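Local coordinates for protection of telomeres protein 1 (Schizosaccharomyces pombe, PDB 4HIK) that binds single-stranded telomeric DNA through OB folds, protects the 3' overhang of the chromosome end and regulates telomerase and telomere length, at residues Thr38-Asn43 with Ser135-Tyr140; Glu42-Phe47 with Phe62-Ile67. The protein carries 1 engineered substitution. All coordinates share one frame; numbering follows the deposited sequence.

Contact 1 (Thr38-Asn43 with Ser135-Tyr140)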
loop_
_atom_site.group_PDB
_atom_site.type_symbol
_atom_site.label_atom_id
_atom_site.label_comp_id
_atom_site.label_asym_id
_atom_site.label_seq_id
_atom_site.Cartn_x
_atom_site.Cartn_y
_atom_site.Cartn_z
ATOM N N THR A 38 -4.578 -0.206 -1.505
ATOM C CA THR A 38 -5.204 -0.348 -2.814
ATOM C C THR A 38 -5.537 1.028 -3.354
ATOM O O THR A 38 -5.761 1.958 -2.589
ATOM C CB THR A 38 -6.516 -1.161 -2.726
ATOM O OG1 THR A 38 -7.048 -1.367 -4.039
ATOM C CG2 THR A 38 -7.560 -0.429 -1.904
ATOM N N ASP A 39 -5.576 1.156 -4.674
ATOM C CA ASP A 39 -6.172 2.343 -5.278
ATOM C C ASP A 39 -7.264 1.899 -6.255
ATOM O O ASP A 39 -7.711 2.659 -7.124
ATOM C CB ASP A 39 -5.112 3.250 -5.928
ATOM C CG ASP A 39 -4.521 2.669 -7.205
ATOM O OD1 ASP A 39 -4.840 1.515 -7.561
ATOM O OD2 ASP A 39 -3.721 3.385 -7.862
ATOM N N TYR A 40 -7.689 0.652 -6.078
ATOM C CA TYR A 40 -8.736 0.036 -6.898
ATOM C C TYR A 40 -8.385 -0.024 -8.386
ATOM O O TYR A 40 -9.256 0.077 -9.255
ATOM C CB TYR A 40 -10.095 0.685 -6.630
ATOM C CG TYR A 40 -10.493 0.527 -5.181
ATOM C CD1 TYR A 40 -11.105 -0.636 -4.733
ATOM C CD2 TYR A 40 -10.201 1.517 -4.253
ATOM C CE1 TYR A 40 -11.441 -0.794 -3.402
ATOM C CE2 TYR A 40 -10.534 1.366 -2.928
ATOM C CZ TYR A 40 -11.151 0.211 -2.510
ATOM O OH TYR A 40 -11.486 0.060 -1.187
ATOM N N THR A 41 -7.099 -0.207 -8.659
ATOM C CA THR A 41 -6.628 -0.579 -9.986
ATOM C C THR A 41 -5.897 -1.911 -9.894
ATOM O O THR A 41 -5.245 -2.213 -8.897
ATOM C CB THR A 41 -5.726 0.500 -10.636
ATOM O OG1 THR A 41 -4.462 0.569 -9.960
ATOM C CG2 THR A 41 -6.415 1.851 -10.593
ATOM N N GLU A 42 -6.025 -2.717 -10.941
ATOM C CA GLU A 42 -5.501 -4.072 -10.928
ATOM C C GLU A 42 -4.047 -4.136 -11.393
ATOM O O GLU A 42 -3.617 -3.379 -12.269
ATOM C CB GLU A 42 -6.370 -4.954 -11.838
ATOM C CG GLU A 42 -6.100 -6.447 -11.717
ATOM C CD GLU A 42 -5.116 -6.967 -12.744
ATOM O OE1 GLU A 42 -4.785 -6.232 -13.702
ATOM O OE2 GLU A 42 -4.682 -8.127 -12.600
ATOM N N ASN A 43 -3.290 -5.046 -10.806
ATOM C CA ASN A 43 -1.923 -5.301 -11.246
ATOM C C ASN A 43 -1.704 -6.805 -11.294
ATOM O O ASN A 43 -1.964 -7.507 -10.323
ATOM C CB ASN A 43 -0.925 -4.623 -10.300
ATOM C CG ASN A 43 0.515 -4.652 -10.819
ATOM O OD1 ASN A 43 1.052 -5.706 -11.165
ATOM N ND2 ASN A 43 1.156 -3.483 -10.836
ATOM N N SER A 135 -13.975 7.012 -6.895
ATOM C CA SER A 135 -14.859 6.704 -8.019
ATOM C C SER A 135 -14.690 5.252 -8.466
ATOM O O SER A 135 -15.668 4.574 -8.788
ATOM C CB SER A 135 -14.659 7.677 -9.186
ATOM O OG SER A 135 -13.324 7.653 -9.658
ATOM N N ARG A 136 -13.453 4.768 -8.467
ATOM C CA ARG A 136 -13.211 3.367 -8.796
ATOM C C ARG A 136 -13.746 2.421 -7.726
ATOM O O ARG A 136 -14.237 1.338 -8.044
ATOM C CB ARG A 136 -11.728 3.107 -9.037
ATOM C CG ARG A 136 -11.190 3.799 -10.275
ATOM C CD ARG A 136 -9.795 3.322 -10.580
ATOM N NE ARG A 136 -8.852 3.722 -9.543
ATOM C CZ ARG A 136 -8.046 4.772 -9.636
ATOM N NH1 ARG A 136 -8.069 5.529 -10.729
ATOM N NH2 ARG A 136 -7.215 5.059 -8.647
ATOM N N LYS A 137 -13.649 2.815 -6.460
ATOM C CA LYS A 137 -14.142 1.945 -5.401
ATOM C C LYS A 137 -15.629 1.661 -5.592
ATOM O O LYS A 137 -16.094 0.558 -5.307
ATOM C CB LYS A 137 -13.877 2.511 -3.999
ATOM C CG LYS A 137 -14.430 1.599 -2.906
ATOM C CD LYS A 137 -14.162 2.116 -1.498
ATOM C CE LYS A 137 -14.803 1.184 -0.471
ATOM N NZ LYS A 137 -14.556 1.601 0.942
ATOM N N ARG A 138 -16.363 2.650 -6.092
ATOM C CA ARG A 138 -17.794 2.485 -6.348
ATOM C C ARG A 138 -18.089 1.323 -7.304
ATOM O O ARG A 138 -19.155 0.710 -7.235
ATOM C CB ARG A 138 -18.410 3.787 -6.873
ATOM C CG ARG A 138 -18.419 4.919 -5.857
ATOM C CD ARG A 138 -19.366 6.051 -6.257
ATOM N NE ARG A 138 -18.947 6.748 -7.472
ATOM C CZ ARG A 138 -18.201 7.851 -7.491
ATOM N NH1 ARG A 138 -17.771 8.392 -6.356
ATOM N NH2 ARG A 138 -17.878 8.413 -8.649
ATOM N N LEU A 139 -17.143 1.011 -8.183
ATOM C CA LEU A 139 -17.317 -0.101 -9.119
ATOM C C LEU A 139 -17.280 -1.471 -8.436
ATOM O O LEU A 139 -17.798 -2.451 -8.976
ATOM C CB LEU A 139 -16.257 -0.046 -10.219
ATOM C CG LEU A 139 -16.181 1.258 -11.016
ATOM C CD1 LEU A 139 -14.954 1.262 -11.915
ATOM C CD2 LEU A 139 -17.449 1.480 -11.823
ATOM N N TYR A 140 -16.674 -1.540 -7.254
ATOM C CA TYR A 140 -16.458 -2.822 -6.582
ATOM C C TYR A 140 -17.275 -3.010 -5.301
ATOM O O TYR A 140 -17.102 -4.002 -4.587
ATOM C CB TYR A 140 -14.963 -3.031 -6.315
ATOM C CG TYR A 140 -14.156 -2.955 -7.587
ATOM C CD1 TYR A 140 -14.054 -4.054 -8.434
ATOM C CD2 TYR A 140 -13.544 -1.770 -7.976
ATOM C CE1 TYR A 140 -13.341 -3.979 -9.620
ATOM C CE2 TYR A 140 -12.825 -1.687 -9.162
ATOM C CZ TYR A 140 -12.726 -2.795 -9.978
ATOM O OH TYR A 140 -12.016 -2.722 -11.158
HETATM O O HOH W 1 -10.137 -0.544 -11.706
#

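Contact 2 (Glu42-Phe47 with Phe62-Ile67). With nucleotides of chain B.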
loop_
_atom_site.group_PDB
_atom_site.type_symbol
_atom_site.label_atom_id
_atom_site.label_comp_id
_atom_site.label_asym_id
_atom_site.label_seq_id
_atom_site.Cartn_x
_atom_site.Cartn_y
_atom_site.Cartn_z
ATOM N N GLU A 42 -6.025 -2.717 -10.941
ATOM C CA GLU A 42 -5.501 -4.072 -10.928
ATOM C C GLU A 42 -4.047 -4.136 -11.393
ATOM O O GLU A 42 -3.617 -3.379 -12.269
ATOM C CB GLU A 42 -6.370 -4.954 -11.838
ATOM C CG GLU A 42 -6.100 -6.447 -11.717
ATOM C CD GLU A 42 -5.116 -6.967 -12.744
ATOM O OE1 GLU A 42 -4.785 -6.232 -13.702
ATOM O OE2 GLU A 42 -4.682 -8.127 -12.600
ATOM N N ASN A 43 -3.290 -5.046 -10.806
ATOM C CA ASN A 43 -1.923 -5.301 -11.246
ATOM C C ASN A 43 -1.704 -6.805 -11.294
ATOM O O ASN A 43 -1.964 -7.507 -10.323
ATOM C CB ASN A 43 -0.925 -4.623 -10.300
ATOM C CG ASN A 43 0.515 -4.652 -10.819
ATOM O OD1 ASN A 43 1.052 -5.706 -11.165
ATOM N ND2 ASN A 43 1.156 -3.483 -10.836
ATOM N N GLU A 44 -1.238 -7.310 -12.435
ATOM C CA GLU A 44 -1.089 -8.756 -12.604
ATOM C C GLU A 44 -0.150 -9.399 -11.591
ATOM O O GLU A 44 -0.183 -10.614 -11.400
ATOM C CB GLU A 44 -0.614 -9.077 -14.020
ATOM C CG GLU A 44 -1.615 -8.727 -15.093
ATOM C CD GLU A 44 -2.755 -9.721 -15.153
ATOM O OE1 GLU A 44 -2.662 -10.686 -15.943
ATOM O OE2 GLU A 44 -3.736 -9.546 -14.405
ATOM N N LEU A 45 0.694 -8.587 -10.953
ATOM C CA LEU A 45 1.657 -9.092 -9.987
ATOM C C LEU A 45 1.156 -9.033 -8.542
ATOM O O LEU A 45 1.866 -9.434 -7.625
ATOM C CB LEU A 45 2.984 -8.338 -10.104
ATOM C CG LEU A 45 3.656 -8.522 -11.468
ATOM C CD1 LEU A 45 4.963 -7.744 -11.518
ATOM C CD2 LEU A 45 3.887 -10.000 -11.711
ATOM N N PHE A 46 -0.079 -8.579 -8.351
ATOM C CA PHE A 46 -0.672 -8.582 -7.022
ATOM C C PHE A 46 -1.272 -9.954 -6.709
ATOM O O PHE A 46 -1.646 -10.717 -7.608
ATOM C CB PHE A 46 -1.762 -7.514 -6.902
ATOM C CG PHE A 46 -1.239 -6.094 -6.949
ATOM C CD1 PHE A 46 0.125 -5.836 -6.938
ATOM C CD2 PHE A 46 -2.121 -5.028 -7.015
ATOM C CE1 PHE A 46 0.605 -4.528 -6.984
ATOM C CE2 PHE A 46 -1.655 -3.714 -7.054
ATOM C CZ PHE A 46 -0.283 -3.465 -7.042
ATOM N N PHE A 47 -1.360 -10.264 -5.426
ATOM C CA PHE A 47 -1.938 -11.526 -5.004
ATOM C C PHE A 47 -3.444 -11.505 -5.263
ATOM O O PHE A 47 -4.109 -10.508 -4.989
ATOM C CB PHE A 47 -1.653 -11.765 -3.518
ATOM C CG PHE A 47 -2.106 -13.111 -3.044
ATOM C CD1 PHE A 47 -3.395 -13.294 -2.562
ATOM C CD2 PHE A 47 -1.264 -14.202 -3.125
ATOM C CE1 PHE A 47 -3.833 -14.552 -2.140
ATOM C CE2 PHE A 47 -1.696 -15.466 -2.709
ATOM C CZ PHE A 47 -2.981 -15.630 -2.213
ATOM N N PHE A 62 -11.324 -7.789 -3.802
ATOM C CA PHE A 62 -10.900 -9.145 -4.108
ATOM C C PHE A 62 -10.189 -9.188 -5.448
ATOM O O PHE A 62 -10.237 -8.226 -6.218
ATOM C CB PHE A 62 -12.090 -10.106 -4.044
ATOM C CG PHE A 62 -12.713 -10.163 -2.682
ATOM C CD1 PHE A 62 -12.050 -10.782 -1.630
ATOM C CD2 PHE A 62 -13.924 -9.537 -2.431
ATOM C CE1 PHE A 62 -12.601 -10.805 -0.355
ATOM C CE2 PHE A 62 -14.475 -9.559 -1.158
ATOM C CZ PHE A 62 -13.814 -10.188 -0.125
ATOM N N GLY A 63 -9.493 -10.284 -5.701
ATOM C CA GLY A 63 -8.653 -10.377 -6.881
ATOM C C GLY A 63 -7.368 -9.592 -6.692
ATOM O O GLY A 63 -6.936 -9.351 -5.565
ATOM N N ARG A 64 -6.769 -9.168 -7.798
ATOM C CA ARG A 64 -5.406 -8.643 -7.763
ATOM C C ARG A 64 -5.386 -7.118 -7.627
ATOM O O ARG A 64 -4.944 -6.413 -8.529
ATOM C CB ARG A 64 -4.683 -9.071 -9.036
ATOM C CG ARG A 64 -4.594 -10.580 -9.219
ATOM C CD ARG A 64 -3.631 -10.901 -10.361
ATOM N NE ARG A 64 -3.674 -12.310 -10.754
ATOM C CZ ARG A 64 -2.857 -13.251 -10.292
ATOM N NH1 ARG A 64 -1.917 -12.958 -9.399
ATOM N NH2 ARG A 64 -2.977 -14.497 -10.724
ATOM N N PHE A 65 -5.847 -6.612 -6.483
ATOM C CA PHE A 65 -6.112 -5.181 -6.349
ATOM C C PHE A 65 -5.372 -4.503 -5.195
ATOM O O PHE A 65 -5.483 -3.290 -5.012
ATOM C CB PHE A 65 -7.618 -4.925 -6.197
ATOM C CG PHE A 65 -8.351 -4.902 -7.496
ATOM C CD1 PHE A 65 -8.802 -6.080 -8.070
ATOM C CD2 PHE A 65 -8.566 -3.708 -8.160
ATOM C CE1 PHE A 65 -9.465 -6.061 -9.279
ATOM C CE2 PHE A 65 -9.227 -3.685 -9.378
ATOM C CZ PHE A 65 -9.679 -4.865 -9.934
ATOM N N SER A 66 -4.621 -5.272 -4.420
ATOM C CA SER A 66 -3.915 -4.687 -3.283
ATOM C C SER A 66 -2.452 -5.090 -3.242
ATOM O O SER A 66 -2.070 -6.133 -3.770
ATOM C CB SER A 66 -4.600 -5.111 -1.981
ATOM O OG SER A 66 -5.944 -4.670 -1.978
ATOM N N ILE A 67 -1.636 -4.260 -2.604
ATOM C CA ILE A 67 -0.222 -4.564 -2.471
ATOM C C ILE A 67 0.191 -4.453 -1.019
ATOM O O ILE A 67 -0.259 -3.557 -0.293
ATOM C CB ILE A 67 0.655 -3.635 -3.347
ATOM C CG1 ILE A 67 2.110 -4.109 -3.330
ATOM C CG2 ILE A 67 0.542 -2.190 -2.877
ATOM C CD1 ILE A 67 3.006 -3.394 -4.342
ATOM P P DA B 5 -0.823 -17.182 2.681
ATOM O OP1 DA B 5 -1.093 -18.187 3.738
ATOM O OP2 DA B 5 -0.632 -17.584 1.269
ATOM O "O5'" DA B 5 -2.005 -16.116 2.706
ATOM C "C5'" DA B 5 -2.305 -15.406 3.889
ATOM C "C4'" DA B 5 -3.175 -14.210 3.552
ATOM O "O4'" DA B 5 -2.406 -13.184 2.858
ATOM C "C3'" DA B 5 -4.343 -14.515 2.630
ATOM O "O3'" DA B 5 -5.433 -13.651 2.956
ATOM C "C2'" DA B 5 -3.747 -14.241 1.243
ATOM C "C1'" DA B 5 -2.828 -13.051 1.504
ATOM N N9 DA B 5 -1.587 -13.030 0.735
ATOM C C8 DA B 5 -0.806 -14.094 0.382
ATOM N N7 DA B 5 0.279 -13.751 -0.285
ATOM C C5 DA B 5 0.206 -12.366 -0.366
ATOM C C6 DA B 5 1.050 -11.396 -0.947
ATOM N N6 DA B 5 2.185 -11.696 -1.576
ATOM N N1 DA B 5 0.684 -10.103 -0.856
ATOM C C2 DA B 5 -0.456 -9.799 -0.226
ATOM N N3 DA B 5 -1.330 -10.621 0.357
ATOM C C4 DA B 5 -0.938 -11.903 0.252
HETATM O O HOH W 2 -0.651 -8.312 -3.456
HETATM O O HOH W 3 -4.596 -8.221 -3.818
#

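Contact 1 (Thr38-Asn43 with Ser135-Tyr140)
Arg136 reaches across to the backbone carbonyl of Asp39 and grips it side-on, NE and NH2 both donating to Asp39 O at 2.9 Å. NH2 comes in on a lone pair in the carbonyl plane, while NE lies nearly along the C=O axis (164°). The chain bends at chi3 (-66°), turning the guanidinium so that its edge meets this oxygen. Thr41 CG2 covers one guanidinium face, 3.2 Å from Arg136 NE. The carboxylate of Asp39 adds a long, purely electrostatic pairing, tilted well out of the guanidinium plane. Beside this grip the Tyr40 ring lies under the aliphatic part of Lys137, whose CB sits over the ring centre in a CH-pi contact, 3.7 Å from the centroid; the fully extended lysine then runs alongside the ring until CD is 3.4 Å from Tyr40 OH. Helix 131-137, near the C-terminus of Pot1pC, an OB-fold part of the DNA-binding domain of Pot1, is thereby packed against the loop that leaves strand 33-38. An ST turn, Tyr40 N to Thr38 OG1 (2.9 Å), is formed there, and Thr38 CG2 lies over the opposite face of the tyrosine, toward the rim. Asp39 OD1 takes the Thr41 hydroxyl on its syn lone pair, and OD2 accepts from Leu8 N. At the far end of the contact a water donates to Tyr40 O and also bonds Tyr140 OH.

Contact 2 (Glu42-Phe47 with Phe62-Ile67)
Arg64 runs extended along the turn formed by residues 43-46. Its CB lies 3.4 Å from Asn43 O and also near Glu42 OE2; CG and CD pass close to Phe46 O, and NH1 ends the run by donating to Phe46 O at 2.9 Å, nearly in line with the carbonyl and close to the guanidinium plane. Glu44 O is also near CD and NH1. With CG anti to its own carbonyl carbon (chi1 -60°) and the chain straight to NE, the guanidinium is carried along the turn to the carbonyl of its last residue. The Glu42 side chain runs alongside Arg64, whereas Glu44 OE2 lies well out of the guanidinium plane and may attract it by charge alone. Glu42 OE2 and Glu44 OE2 are 2.5 Å apart, so one acid probably holds a proton shared between them. Arg64 O accepts from Asn43 N at 3.1 Å. Asn43 to Phe46 form a type I beta turn, reinforced by an Asx turn in which Asn43 OD1 accepts from Leu45 N; this turn belongs to the long connection between strands 33-38 and 67-71 of the OB fold. Asn43 CB sits over the centre of one face of the Phe46 ring; Ser66 O, 3.3 Å from Phe46 CG, and, nearer the rim, Ile67 CB cover the opposite one. Glu42 CB rests on a face of Phe65. One water accepts from Phe47 N and donates to Ser66 O; a second accepts from Ser66 N and probably donates to Phe47 O. Phe47 CB points away from residues 62-67, and one face of its ring lies over the imidazole part of the adenine of DA5 of chain B, C8 above the ring centre and N7 3.3 Å from Phe47 CD2.

In the fold
The two contacts overlap in chain, sharing Glu42 and Asn43, and their centres are 10 Å apart. Phe65 joins them: its carbonyl oxygen lies 2.7 Å from Thr38 OG1, a probable hydrogen bond, and its ring meets that of Tyr140, with Phe65 CZ 3.4 Å from Tyr140 OH. Thr38 CB also packs on Ser66 OG. Their relation to the DNA differs. Contact 2 reaches the DNA directly through Phe47, whose ring also meets Tyr103 edge-to-face, whereas the nearest atom of contact 1 is about 10 Å from the nucleic acid; there the loop is joined instead to helix 131-137.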